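Local coordinates for uncharacterized protein (Desulfotomaculum acetoxidans, PDB 3U4Y), which is of unknown function but folds as a seven-bladed beta-propeller and is related by sequence to the lactonase family, at residues A[140-145]-A[153-158]; A[120-125]-A[161-166]; A[86-91]-A[131-136]; A[149-154]-A[175-180]. All coordinates share one frame; numbering follows the deposited sequence.

Contact 1 of 4, residues A[140-145]-A[153-158]; sequences NGLILI and VRRFKI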
loop_
_atom_site.group_PDB
_atom_site.type_symbol
_atom_site.label_atom_id
_atom_site.label_comp_id
_atom_site.label_asym_id
_atom_site.label_seq_id
_atom_site.Cartn_x
_atom_site.Cartn_y
_atom_site.Cartn_z
ATOM N N ASN A 140 15.261 5.191 9.160
ATOM C CA ASN A 140 15.772 6.532 8.936
ATOM C C ASN A 140 14.620 7.497 8.806
ATOM O O ASN A 140 14.826 8.709 8.794
ATOM C CB ASN A 140 16.653 6.600 7.692
ATOM C CG ASN A 140 15.881 6.339 6.422
ATOM O OD1 ASN A 140 14.661 6.200 6.446
ATOM N ND2 ASN A 140 16.588 6.278 5.299
ATOM N N GLY A 141 13.408 6.950 8.694
ATOM C CA GLY A 141 12.189 7.749 8.738
ATOM C C GLY A 141 11.875 8.615 7.525
ATOM O O GLY A 141 11.184 9.630 7.622
ATOM N N LEU A 142 12.389 8.208 6.374
ATOM C CA LEU A 142 12.101 8.882 5.130
ATOM C C LEU A 142 10.735 8.483 4.590
ATOM O O LEU A 142 10.357 7.310 4.629
ATOM C CB LEU A 142 13.154 8.521 4.107
ATOM C CG LEU A 142 12.743 8.835 2.674
ATOM C CD1 LEU A 142 12.816 10.347 2.450
ATOM C CD2 LEU A 142 13.617 8.048 1.708
ATOM N N ILE A 143 10.024 9.475 4.065
ATOM C CA ILE A 143 8.710 9.303 3.470
ATOM C C ILE A 143 8.666 9.911 2.070
ATOM O O ILE A 143 9.141 11.018 1.830
ATOM C CB ILE A 143 7.656 10.053 4.273
ATOM C CG1 ILE A 143 7.521 9.466 5.670
ATOM C CG2 ILE A 143 6.322 10.024 3.548
ATOM C CD1 ILE A 143 6.860 10.414 6.637
ATOM N N LEU A 144 8.057 9.190 1.153
ATOM C CA LEU A 144 7.956 9.644 -0.208
ATOM C C LEU A 144 6.538 9.454 -0.650
ATOM O O LEU A 144 5.908 8.459 -0.303
ATOM C CB LEU A 144 8.844 8.792 -1.113
ATOM C CG LEU A 144 10.244 9.192 -1.577
ATOM C CD1 LEU A 144 11.017 9.988 -0.543
ATOM C CD2 LEU A 144 10.959 7.909 -1.934
ATOM N N ILE A 145 6.051 10.397 -1.454
ATOM C CA ILE A 145 4.699 10.353 -1.985
ATOM C C ILE A 145 4.773 10.697 -3.448
ATOM O O ILE A 145 5.700 11.370 -3.872
ATOM C CB ILE A 145 3.808 11.406 -1.310
ATOM C CG1 ILE A 145 4.405 12.796 -1.536
ATOM C CG2 ILE A 145 3.638 11.108 0.174
ATOM C CD1 ILE A 145 3.447 13.920 -1.361
ATOM N N VAL A 153 8.216 12.720 -7.628
ATOM C CA VAL A 153 7.892 12.280 -6.260
ATOM C C VAL A 153 8.529 13.216 -5.238
ATOM O O VAL A 153 9.626 13.723 -5.458
ATOM C CB VAL A 153 8.260 10.798 -5.946
ATOM C CG1 VAL A 153 8.221 9.959 -7.194
ATOM C CG2 VAL A 153 9.598 10.717 -5.326
ATOM N N ARG A 154 7.821 13.461 -4.136
ATOM C CA ARG A 154 8.281 14.404 -3.120
ATOM C C ARG A 154 8.656 13.697 -1.837
ATOM O O ARG A 154 8.051 12.684 -1.483
ATOM C CB ARG A 154 7.204 15.430 -2.836
ATOM C CG ARG A 154 7.667 16.576 -1.975
ATOM C CD ARG A 154 6.767 17.744 -2.243
ATOM N NE ARG A 154 6.899 18.844 -1.302
ATOM C CZ ARG A 154 6.641 20.107 -1.619
ATOM N NH1 ARG A 154 6.772 21.059 -0.718
ATOM N NH2 ARG A 154 6.281 20.422 -2.853
ATOM N N ARG A 155 9.641 14.254 -1.135
ATOM C CA ARG A 155 10.220 13.607 0.038
ATOM C C ARG A 155 9.847 14.247 1.365
ATOM O O ARG A 155 10.126 15.421 1.597
ATOM C CB ARG A 155 11.739 13.593 -0.082
ATOM C CG ARG A 155 12.404 13.666 1.255
ATOM C CD ARG A 155 13.907 13.648 1.202
ATOM N NE ARG A 155 14.376 13.470 2.569
ATOM C CZ ARG A 155 15.428 14.074 3.103
ATOM N NH1 ARG A 155 16.170 14.902 2.389
ATOM N NH2 ARG A 155 15.732 13.835 4.363
ATOM N N PHE A 156 9.254 13.457 2.254
ATOM C CA PHE A 156 8.903 13.945 3.587
ATOM C C PHE A 156 9.659 13.271 4.722
ATOM O O PHE A 156 10.429 12.336 4.512
ATOM C CB PHE A 156 7.413 13.797 3.821
ATOM C CG PHE A 156 6.584 14.681 2.952
ATOM C CD1 PHE A 156 6.002 15.831 3.466
ATOM C CD2 PHE A 156 6.390 14.370 1.616
ATOM C CE1 PHE A 156 5.231 16.654 2.670
ATOM C CE2 PHE A 156 5.622 15.188 0.807
ATOM C CZ PHE A 156 5.042 16.335 1.337
ATOM N N LYS A 157 9.418 13.759 5.932
ATOM C CA LYS A 157 10.087 13.250 7.122
ATOM C C LYS A 157 9.117 12.952 8.259
ATOM O O LYS A 157 8.135 13.668 8.456
ATOM C CB LYS A 157 11.104 14.268 7.610
ATOM C CG LYS A 157 12.496 13.718 7.713
ATOM C CD LYS A 157 12.542 12.600 8.703
ATOM C CE LYS A 157 13.807 12.676 9.525
ATOM N NZ LYS A 157 13.767 11.653 10.596
ATOM N N ILE A 158 9.396 11.890 9.004
ATOM C CA ILE A 158 8.742 11.668 10.290
ATOM C C ILE A 158 9.788 11.341 11.324
ATOM O O ILE A 158 10.626 10.467 11.104
ATOM C CB ILE A 158 7.715 10.522 10.254
ATOM C CG1 ILE A 158 7.063 10.356 11.630
ATOM C CG2 ILE A 158 8.347 9.211 9.795
ATOM C CD1 ILE A 158 5.861 9.417 11.641
#
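Strands 142-145 and 153-158 run antiparallel, their axes 147° apart in direction and 4.4 Å apart at closest approach. Five backbone hydrogen bonds join the segments. I143 with F156 and I145 with R154 are hydrogen-bonded pairs, each bonded in both directions, whereas L142-K157 and L144-R155 are non-hydrogen-bonded pairs; beyond them I158 N donates to G141 O at 3.2 Å. The loop before the first strand holds an Asx turn, in which N140 OD1 accepts from L142 N (3.0 Å), the donor standing above the carbonyl plane; S136 OG is a second partner of OD1. This hairpin supplies the two middle strands of a four-stranded propeller blade. On the face of I143, I145 and F156, I145 takes the crowded chi1 of 59°, with CG1 between backbone N and carbonyl carbon, and sends CD1 obliquely to F156 CE2 (3.3 Å). I143 meets F156 CB to CB at 3.8 Å, and its CD1 reaches I158 CG2 at 3.7 Å. On the opposite face the extended R155 chain crosses L142 at about a right angle, with L142 CD1 3.5 Å from R155 NE, while L144 CD1 touches R155 CB (3.7 Å). The R155 guanidinium goes on to Q169 and E209.

Contact 2 of 4, residues A[120-125]-A[161-166]; sequences FISTIP and DGVLFD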
loop_
_atom_site.group_PDB
_atom_site.type_symbol
_atom_site.label_atom_id
_atom_site.label_comp_id
_atom_site.label_asym_id
_atom_site.label_seq_id
_atom_site.Cartn_x
_atom_site.Cartn_y
_atom_site.Cartn_z
ATOM N N PHE A 120 -4.058 11.249 16.875
ATOM C CA PHE A 120 -3.202 11.881 15.868
ATOM C C PHE A 120 -2.250 12.856 16.500
ATOM O O PHE A 120 -2.535 13.426 17.540
ATOM C CB PHE A 120 -3.986 12.598 14.787
ATOM C CG PHE A 120 -4.697 11.684 13.865
ATOM C CD1 PHE A 120 -4.107 11.280 12.695
ATOM C CD2 PHE A 120 -5.953 11.205 14.178
ATOM C CE1 PHE A 120 -4.758 10.414 11.834
ATOM C CE2 PHE A 120 -6.615 10.350 13.325
ATOM C CZ PHE A 120 -6.014 9.951 12.147
ATOM N N ILE A 121 -1.121 13.059 15.838
ATOM C CA ILE A 121 0.018 13.732 16.436
ATOM C C ILE A 121 0.411 14.928 15.605
ATOM O O ILE A 121 0.690 15.995 16.137
ATOM C CB ILE A 121 1.237 12.778 16.556
ATOM C CG1 ILE A 121 1.025 11.785 17.695
ATOM C CG2 ILE A 121 2.516 13.559 16.781
ATOM C CD1 ILE A 121 2.275 11.535 18.527
ATOM N N SER A 122 0.449 14.747 14.293
ATOM C CA SER A 122 0.866 15.832 13.419
ATOM C C SER A 122 0.064 15.885 12.144
ATOM O O SER A 122 -0.420 14.873 11.636
ATOM C CB SER A 122 2.359 15.752 13.087
ATOM O OG SER A 122 2.776 16.911 12.379
ATOM N N THR A 123 -0.061 17.097 11.632
ATOM C CA THR A 123 -0.752 17.317 10.385
ATOM C C THR A 123 0.006 18.366 9.590
ATOM O O THR A 123 0.380 19.414 10.110
ATOM C CB THR A 123 -2.198 17.749 10.638
ATOM O OG1 THR A 123 -2.822 16.800 11.518
ATOM C CG2 THR A 123 -2.965 17.810 9.333
ATOM N N ILE A 124 0.282 18.048 8.335
ATOM C CA ILE A 124 0.877 19.015 7.429
ATOM C C ILE A 124 0.216 18.922 6.060
ATOM O O ILE A 124 -0.246 17.854 5.644
ATOM C CB ILE A 124 2.431 18.879 7.335
ATOM C CG1 ILE A 124 2.857 17.599 6.611
ATOM C CG2 ILE A 124 3.074 18.946 8.722
ATOM C CD1 ILE A 124 4.329 17.567 6.334
ATOM N N PRO A 125 0.162 20.055 5.355
ATOM C CA PRO A 125 -0.443 20.143 4.025
ATOM C C PRO A 125 0.454 19.539 2.943
ATOM O O PRO A 125 1.689 19.659 2.960
ATOM C CB PRO A 125 -0.569 21.649 3.812
ATOM C CG PRO A 125 0.606 22.183 4.526
ATOM C CD PRO A 125 0.806 21.316 5.745
ATOM N N ASP A 161 9.052 11.195 17.380
ATOM C CA ASP A 161 7.812 11.638 18.006
ATOM C C ASP A 161 6.581 11.514 17.120
ATOM O O ASP A 161 5.464 11.559 17.621
ATOM C CB ASP A 161 7.928 13.105 18.425
ATOM C CG ASP A 161 8.926 13.316 19.544
ATOM O OD1 ASP A 161 9.325 12.321 20.198
ATOM O OD2 ASP A 161 9.298 14.489 19.774
ATOM N N GLY A 162 6.761 11.395 15.809
ATOM C CA GLY A 162 5.616 11.339 14.916
ATOM C C GLY A 162 5.354 12.648 14.188
ATOM O O GLY A 162 4.514 12.726 13.290
ATOM N N VAL A 163 6.083 13.685 14.577
ATOM C CA VAL A 163 6.026 14.961 13.890
ATOM C C VAL A 163 6.450 14.805 12.422
ATOM O O VAL A 163 7.478 14.200 12.113
ATOM C CB VAL A 163 6.942 15.976 14.584
ATOM C CG1 VAL A 163 6.530 17.382 14.253
ATOM C CG2 VAL A 163 6.901 15.767 16.066
ATOM N N LEU A 164 5.650 15.359 11.519
ATOM C CA LEU A 164 5.937 15.300 10.094
ATOM C C LEU A 164 6.638 16.569 9.621
ATOM O O LEU A 164 6.464 17.638 10.206
ATOM C CB LEU A 164 4.640 15.104 9.322
ATOM C CG LEU A 164 3.869 13.837 9.687
ATOM C CD1 LEU A 164 2.406 13.940 9.312
ATOM C CD2 LEU A 164 4.498 12.653 9.007
ATOM N N PHE A 165 7.438 16.433 8.563
ATOM C CA PHE A 165 8.185 17.545 7.978
ATOM C C PHE A 165 8.147 17.480 6.458
ATOM O O PHE A 165 8.086 16.405 5.858
ATOM C CB PHE A 165 9.642 17.536 8.435
ATOM C CG PHE A 165 9.816 17.665 9.924
ATOM C CD1 PHE A 165 10.111 18.897 10.499
ATOM C CD2 PHE A 165 9.693 16.555 10.751
ATOM C CE1 PHE A 165 10.278 19.023 11.873
ATOM C CE2 PHE A 165 9.856 16.672 12.127
ATOM C CZ PHE A 165 10.149 17.908 12.687
ATOM N N ASP A 166 8.188 18.651 5.840
ATOM C CA ASP A 166 8.232 18.756 4.395
ATOM C C ASP A 166 9.610 19.235 3.971
ATOM O O ASP A 166 10.011 20.351 4.296
ATOM C CB ASP A 166 7.179 19.743 3.911
ATOM C CG ASP A 166 6.884 19.605 2.429
ATOM O OD1 ASP A 166 7.708 18.988 1.710
ATOM O OD2 ASP A 166 5.824 20.111 1.988
#
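Two consecutive propeller blades meet here at their outermost strands, 120-125 of one and 164-166 of the next. The axes point nearly the same way, 20° apart, and their closest approach of 7.2 Å is too wide for backbone pairing, so side chains make the junction. S122 carries its OG anti to the backbone N (chi1 -172°), which places the hydroxyl in front of L164 N; the resulting hydrogen bond is straight but weak at 3.4 Å, with L164 N as donor. I124 holds CG1 in the crowded position between backbone N and carbonyl carbon (chi1 70°). Its CD1 thereby lies 3.9 Å from L164 CB and 3.8 Å from F165 C, the I124 and L164 side chains crossing obliquely. L164 answers with CD1 against S122 O at 3.8 Å. At the other end I121 CD1 approaches D161 O (3.3 Å), and I121 CG2 lies 4.0 Å from G162 C. An alanine in place of I124 would remove the CD1 and CG2 contacts with L164 and would probably loosen this apolar part of the blade junction. Strand 109-114 backs the contact, with M110 against L164 and S112 OG bonded to G162 O, while F156 of strand 152-158 touches both I124 and D166.

Contact 3 of 4, residues A[86-91]-A[131-136]; sequences MADVDI and VGIAIS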
loop_
_atom_site.group_PDB
_atom_site.type_symbol
_atom_site.label_atom_id
_atom_site.label_comp_id
_atom_site.label_asym_id
_atom_site.label_seq_id
_atom_site.Cartn_x
_atom_site.Cartn_y
_atom_site.Cartn_z
HETATM N N MSE A 86 -8.533 10.767 4.178
HETATM C CA MSE A 86 -7.447 9.798 4.265
HETATM C C MSE A 86 -7.541 8.712 3.203
HETATM O O MSE A 86 -8.646 8.319 2.829
HETATM C CB MSE A 86 -7.503 9.101 5.618
HETATM C CG MSE A 86 -7.066 9.940 6.776
HETATM SE SE MSE A 86 -7.729 9.167 8.423
HETATM C CE MSE A 86 -7.774 10.809 9.480
ATOM N N ALA A 87 -6.397 8.204 2.736
ATOM C CA ALA A 87 -6.424 7.064 1.820
ATOM C C ALA A 87 -5.267 6.069 2.009
ATOM O O ALA A 87 -5.382 5.179 2.839
ATOM C CB ALA A 87 -6.568 7.515 0.361
ATOM N N ASP A 88 -4.172 6.176 1.255
ATOM C CA ASP A 88 -3.080 5.217 1.460
ATOM C C ASP A 88 -2.584 5.371 2.903
ATOM O O ASP A 88 -2.641 6.469 3.477
ATOM C CB ASP A 88 -1.935 5.361 0.414
ATOM C CG ASP A 88 -1.098 4.053 0.233
ATOM O OD1 ASP A 88 -1.437 3.008 0.839
ATOM O OD2 ASP A 88 -0.102 4.062 -0.531
ATOM N N VAL A 89 -2.157 4.255 3.499
ATOM C CA VAL A 89 -1.491 4.270 4.798
ATOM C C VAL A 89 -0.281 3.401 4.795
ATOM O O VAL A 89 -0.275 2.326 4.198
ATOM C CB VAL A 89 -2.343 3.664 5.921
ATOM C CG1 VAL A 89 -2.656 4.702 6.957
ATOM C CG2 VAL A 89 -3.582 2.991 5.365
ATOM N N ASP A 90 0.731 3.860 5.509
ATOM C CA ASP A 90 1.841 3.007 5.883
ATOM C C ASP A 90 2.095 3.177 7.361
ATOM O O ASP A 90 1.725 4.190 7.943
ATOM C CB ASP A 90 3.107 3.351 5.101
ATOM C CG ASP A 90 3.911 2.113 4.734
ATOM O OD1 ASP A 90 3.335 0.998 4.788
ATOM O OD2 ASP A 90 5.109 2.254 4.387
ATOM N N ILE A 91 2.715 2.168 7.960
ATOM C CA ILE A 91 3.144 2.227 9.346
ATOM C C ILE A 91 4.653 2.349 9.364
ATOM O O ILE A 91 5.328 1.818 8.481
ATOM C CB ILE A 91 2.773 0.955 10.084
ATOM C CG1 ILE A 91 1.577 0.297 9.396
ATOM C CG2 ILE A 91 2.521 1.268 11.536
ATOM C CD1 ILE A 91 0.391 0.021 10.289
ATOM N N VAL A 131 -0.821 11.462 -4.372
ATOM C CA VAL A 131 -1.355 10.122 -4.105
ATOM C C VAL A 131 -0.246 9.124 -3.764
ATOM O O VAL A 131 0.887 9.249 -4.230
ATOM C CB VAL A 131 -2.204 9.558 -5.265
ATOM C CG1 VAL A 131 -3.219 10.575 -5.686
ATOM C CG2 VAL A 131 -1.341 9.178 -6.439
ATOM N N GLY A 132 -0.591 8.132 -2.956
ATOM C CA GLY A 132 0.353 7.123 -2.534
ATOM C C GLY A 132 1.266 7.579 -1.414
ATOM O O GLY A 132 1.665 8.746 -1.351
ATOM N N ILE A 133 1.581 6.651 -0.511
ATOM C CA ILE A 133 2.574 6.897 0.531
ATOM C C ILE A 133 3.425 5.654 0.750
ATOM O O ILE A 133 2.991 4.513 0.514
ATOM C CB ILE A 133 1.950 7.398 1.870
ATOM C CG1 ILE A 133 3.021 7.927 2.812
ATOM C CG2 ILE A 133 1.202 6.308 2.579
ATOM C CD1 ILE A 133 2.458 8.465 4.093
ATOM N N ALA A 134 4.656 5.898 1.171
ATOM C CA ALA A 134 5.581 4.833 1.481
ATOM C C ALA A 134 6.563 5.323 2.538
ATOM O O ALA A 134 7.126 6.417 2.431
ATOM C CB ALA A 134 6.311 4.386 0.231
ATOM N N ILE A 135 6.751 4.509 3.570
ATOM C CA ILE A 135 7.732 4.808 4.605
ATOM C C ILE A 135 8.908 3.835 4.527
ATOM O O ILE A 135 8.707 2.617 4.459
ATOM C CB ILE A 135 7.080 4.768 6.005
ATOM C CG1 ILE A 135 5.850 5.679 6.020
ATOM C CG2 ILE A 135 8.073 5.162 7.086
ATOM C CD1 ILE A 135 5.014 5.591 7.268
ATOM N N SER A 136 10.132 4.359 4.523
ATOM C CA SER A 136 11.288 3.469 4.475
ATOM C C SER A 136 11.431 2.576 5.720
ATOM O O SER A 136 11.337 3.046 6.873
ATOM C CB SER A 136 12.577 4.248 4.238
ATOM O OG SER A 136 12.825 5.132 5.312
#
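D88 turns CG anti to its backbone N (chi1 -156°), and D90 swings its carboxylate roughly the same way, so that both acids reach across to strand 131-135. Each ends on a backbone N-H: I133 N donates to D88 OD2 at 3.1 Å, nearly straight at 171° and from above the carboxylate plane, whereas I135 N meets the anti lone pair of D90 OD2 at 2.9 Å. The bonded residues step by two along both segments, consistent with the parallel course of the strands: axes 89-91 and 131-135 differ by 5° and approach to 6.2 Å, too far for backbone-to-backbone bonds. I133 CG2, held in the crowded position between N and carbonyl carbon, lies 3.8 Å from D90 N and 3.9 Å from D88 CB. I135 and D90 slide past each other in opposite directions, with I135 CD1 3.7 Å from D90 CB. D88 OD1 also accepts a weak bond from V89 N and lies near D44 OD1, a closeness of like charges that may raise the proton affinity of D88. An alanine at D88 would remove the acceptor for I133 N and would probably weaken the hold between these inner blade edges. Near the propeller axis, the contact joins the innermost strands of consecutive blades; V99 of strand 97-100 covers I133 and I135, F183 of strand 178-183 touches A134, and N180 meets D88.

Contact 4 of 4, residues A[149-154]-A[175-180]; sequences SANTVR and GTRPFN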
loop_
_atom_site.group_PDB
_atom_site.type_symbol
_atom_site.label_atom_id
_atom_site.label_comp_id
_atom_site.label_asym_id
_atom_site.label_seq_id
_atom_site.Cartn_x
_atom_site.Cartn_y
_atom_site.Cartn_z
ATOM N N SER A 149 0.417 14.985 -11.157
ATOM C CA SER A 149 0.404 15.959 -12.239
ATOM C C SER A 149 1.780 16.563 -12.498
ATOM O O SER A 149 2.079 16.958 -13.614
ATOM C CB SER A 149 -0.648 17.039 -11.991
ATOM O OG SER A 149 -1.937 16.485 -12.141
ATOM N N ALA A 150 2.622 16.616 -11.473
ATOM C CA ALA A 150 4.001 17.075 -11.628
ATOM C C ALA A 150 4.962 15.948 -12.035
ATOM O O ALA A 150 6.156 16.165 -12.122
ATOM C CB ALA A 150 4.479 17.742 -10.352
ATOM N N ASN A 151 4.433 14.754 -12.284
ATOM C CA ASN A 151 5.240 13.591 -12.644
ATOM C C ASN A 151 6.564 13.485 -11.893
ATOM O O ASN A 151 7.616 13.186 -12.471
ATOM C CB ASN A 151 5.487 13.578 -14.136
ATOM C CG ASN A 151 4.233 13.745 -14.905
ATOM O OD1 ASN A 151 3.548 12.778 -15.234
ATOM N ND2 ASN A 151 3.896 14.981 -15.185
ATOM N N THR A 152 6.473 13.695 -10.590
ATOM C CA THR A 152 7.616 13.846 -9.727
ATOM C C THR A 152 7.241 13.133 -8.434
ATOM O O THR A 152 6.058 12.940 -8.170
ATOM C CB THR A 152 7.784 15.323 -9.429
ATOM O OG1 THR A 152 9.043 15.555 -8.812
ATOM C CG2 THR A 152 6.695 15.777 -8.482
ATOM N N VAL A 153 8.216 12.720 -7.628
ATOM C CA VAL A 153 7.892 12.280 -6.260
ATOM C C VAL A 153 8.529 13.216 -5.238
ATOM O O VAL A 153 9.626 13.723 -5.458
ATOM C CB VAL A 153 8.260 10.798 -5.946
ATOM C CG1 VAL A 153 8.221 9.959 -7.194
ATOM C CG2 VAL A 153 9.598 10.717 -5.326
ATOM N N ARG A 154 7.821 13.461 -4.136
ATOM C CA ARG A 154 8.281 14.404 -3.120
ATOM C C ARG A 154 8.656 13.697 -1.837
ATOM O O ARG A 154 8.051 12.684 -1.483
ATOM C CB ARG A 154 7.204 15.430 -2.836
ATOM C CG ARG A 154 7.667 16.576 -1.975
ATOM C CD ARG A 154 6.767 17.744 -2.243
ATOM N NE ARG A 154 6.899 18.844 -1.302
ATOM C CZ ARG A 154 6.641 20.107 -1.619
ATOM N NH1 ARG A 154 6.772 21.059 -0.718
ATOM N NH2 ARG A 154 6.281 20.422 -2.853
ATOM N N GLY A 175 8.545 7.789 -15.679
ATOM C CA GLY A 175 7.473 8.058 -16.623
ATOM C C GLY A 175 6.451 9.048 -16.092
ATOM O O GLY A 175 6.698 9.805 -15.155
ATOM N N THR A 176 5.272 9.035 -16.681
ATOM C CA THR A 176 4.331 10.098 -16.389
ATOM C C THR A 176 3.114 9.604 -15.611
ATOM O O THR A 176 2.661 8.474 -15.798
ATOM C CB THR A 176 3.969 10.899 -17.692
ATOM O OG1 THR A 176 2.558 10.933 -17.890
ATOM C CG2 THR A 176 4.625 10.270 -18.922
ATOM N N ARG A 177 2.613 10.456 -14.719
ATOM C CA ARG A 177 1.498 10.117 -13.831
ATOM C C ARG A 177 1.893 9.123 -12.716
ATOM O O ARG A 177 1.293 8.052 -12.573
ATOM C CB ARG A 177 0.297 9.602 -14.642
ATOM C CG ARG A 177 -1.023 9.592 -13.874
ATOM C CD ARG A 177 -1.625 10.975 -13.734
ATOM N NE ARG A 177 -1.868 11.572 -15.044
ATOM C CZ ARG A 177 -1.097 12.502 -15.603
ATOM N NH1 ARG A 177 -1.390 12.961 -16.807
ATOM N NH2 ARG A 177 -0.033 12.973 -14.967
ATOM N N PRO A 178 2.899 9.491 -11.909
ATOM C CA PRO A 178 3.332 8.582 -10.850
ATOM C C PRO A 178 2.136 8.312 -9.949
ATOM O O PRO A 178 1.409 9.261 -9.636
ATOM C CB PRO A 178 4.378 9.390 -10.090
ATOM C CG PRO A 178 4.582 10.656 -10.857
ATOM C CD PRO A 178 3.410 10.856 -11.717
ATOM N N PHE A 179 1.932 7.058 -9.544
ATOM C CA PHE A 179 0.705 6.668 -8.838
ATOM C C PHE A 179 0.907 5.925 -7.509
ATOM O O PHE A 179 0.291 6.284 -6.526
ATOM C CB PHE A 179 -0.213 5.866 -9.765
ATOM C CG PHE A 179 -1.533 5.488 -9.144
ATOM C CD1 PHE A 179 -2.506 6.439 -8.913
ATOM C CD2 PHE A 179 -1.809 4.171 -8.816
ATOM C CE1 PHE A 179 -3.729 6.086 -8.351
ATOM C CE2 PHE A 179 -3.035 3.813 -8.253
ATOM C CZ PHE A 179 -3.994 4.771 -8.018
ATOM N N ASN A 180 1.752 4.896 -7.478
ATOM C CA ASN A 180 2.052 4.191 -6.235
ATOM C C ASN A 180 3.560 4.030 -6.033
ATOM O O ASN A 180 4.300 3.969 -7.000
ATOM C CB ASN A 180 1.353 2.828 -6.211
ATOM C CG ASN A 180 1.162 2.294 -4.797
ATOM O OD1 ASN A 180 1.438 2.981 -3.799
ATOM N ND2 ASN A 180 0.670 1.071 -4.702
#
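The turn at 149-151 faces the loop that leads into strand 178-180, with N151 and T176 nearest at 5.2 Å between CA atoms, and N151 adopts a left-handed conformation (phi 39°). That conformation belongs to a G1 beta bulge at the start of strand 152-154, in which N151 and T152 both face R147 of strand 142-147. The N151 side chain carries the polar part of the contact. Its CG stands anti to the carbonyl carbon and beside the backbone N, which directs OD1 toward the backbone of the facing loop. There OD1 accepts a hydrogen bond from R177 N at 2.6 Å, the N-H lying in the carbonyl plane and the angle at the hydrogen being 155°. T176 flanks the same oxygen, its CB 3.1 Å from N151 OD1. The R177 chain bends at chi2 and chi3 and folds back, so that NH2 comes to 3.6 Å from N151 OD1 and 4.1 Å from S149 CA; the hydrogen-bond partner of NH2 is S148 O. Beside this polar group the P178 ring lies against the bulge, with CD 3.4 Å from N151 CA and CG 3.6 Å from T152 N. The contact thus ties the hairpin turn between strands 142-147 and 152-158 to the entry of the next blade. D129 holds the turn through S149 N and A150 N, and P178 also touches D146, V192 and N194.

In the fold
All four contacts involve the blade built from residues 130 to 172. Contact 1 is its central hairpin. Contact 3 borders that hairpin on the inner side, centres 10 Å apart, through a probable hydrogen bond from S136 N to L142 O (3.0 Å); contact 2 borders it on the outer side, centres 12 Å apart, where F165 N and K157 O are 2.9 Å apart and R154 NH1 bridges to D166 OD2 (3.0 Å). Contacts 2 and 3 thus join the same two consecutive blades at their outer and inner strands, whereas contact 4 ties on the following blade. Contacts 3 and 4, 15 Å apart, meet where V131 CG2 approaches F179 O. No active site is established for this protein.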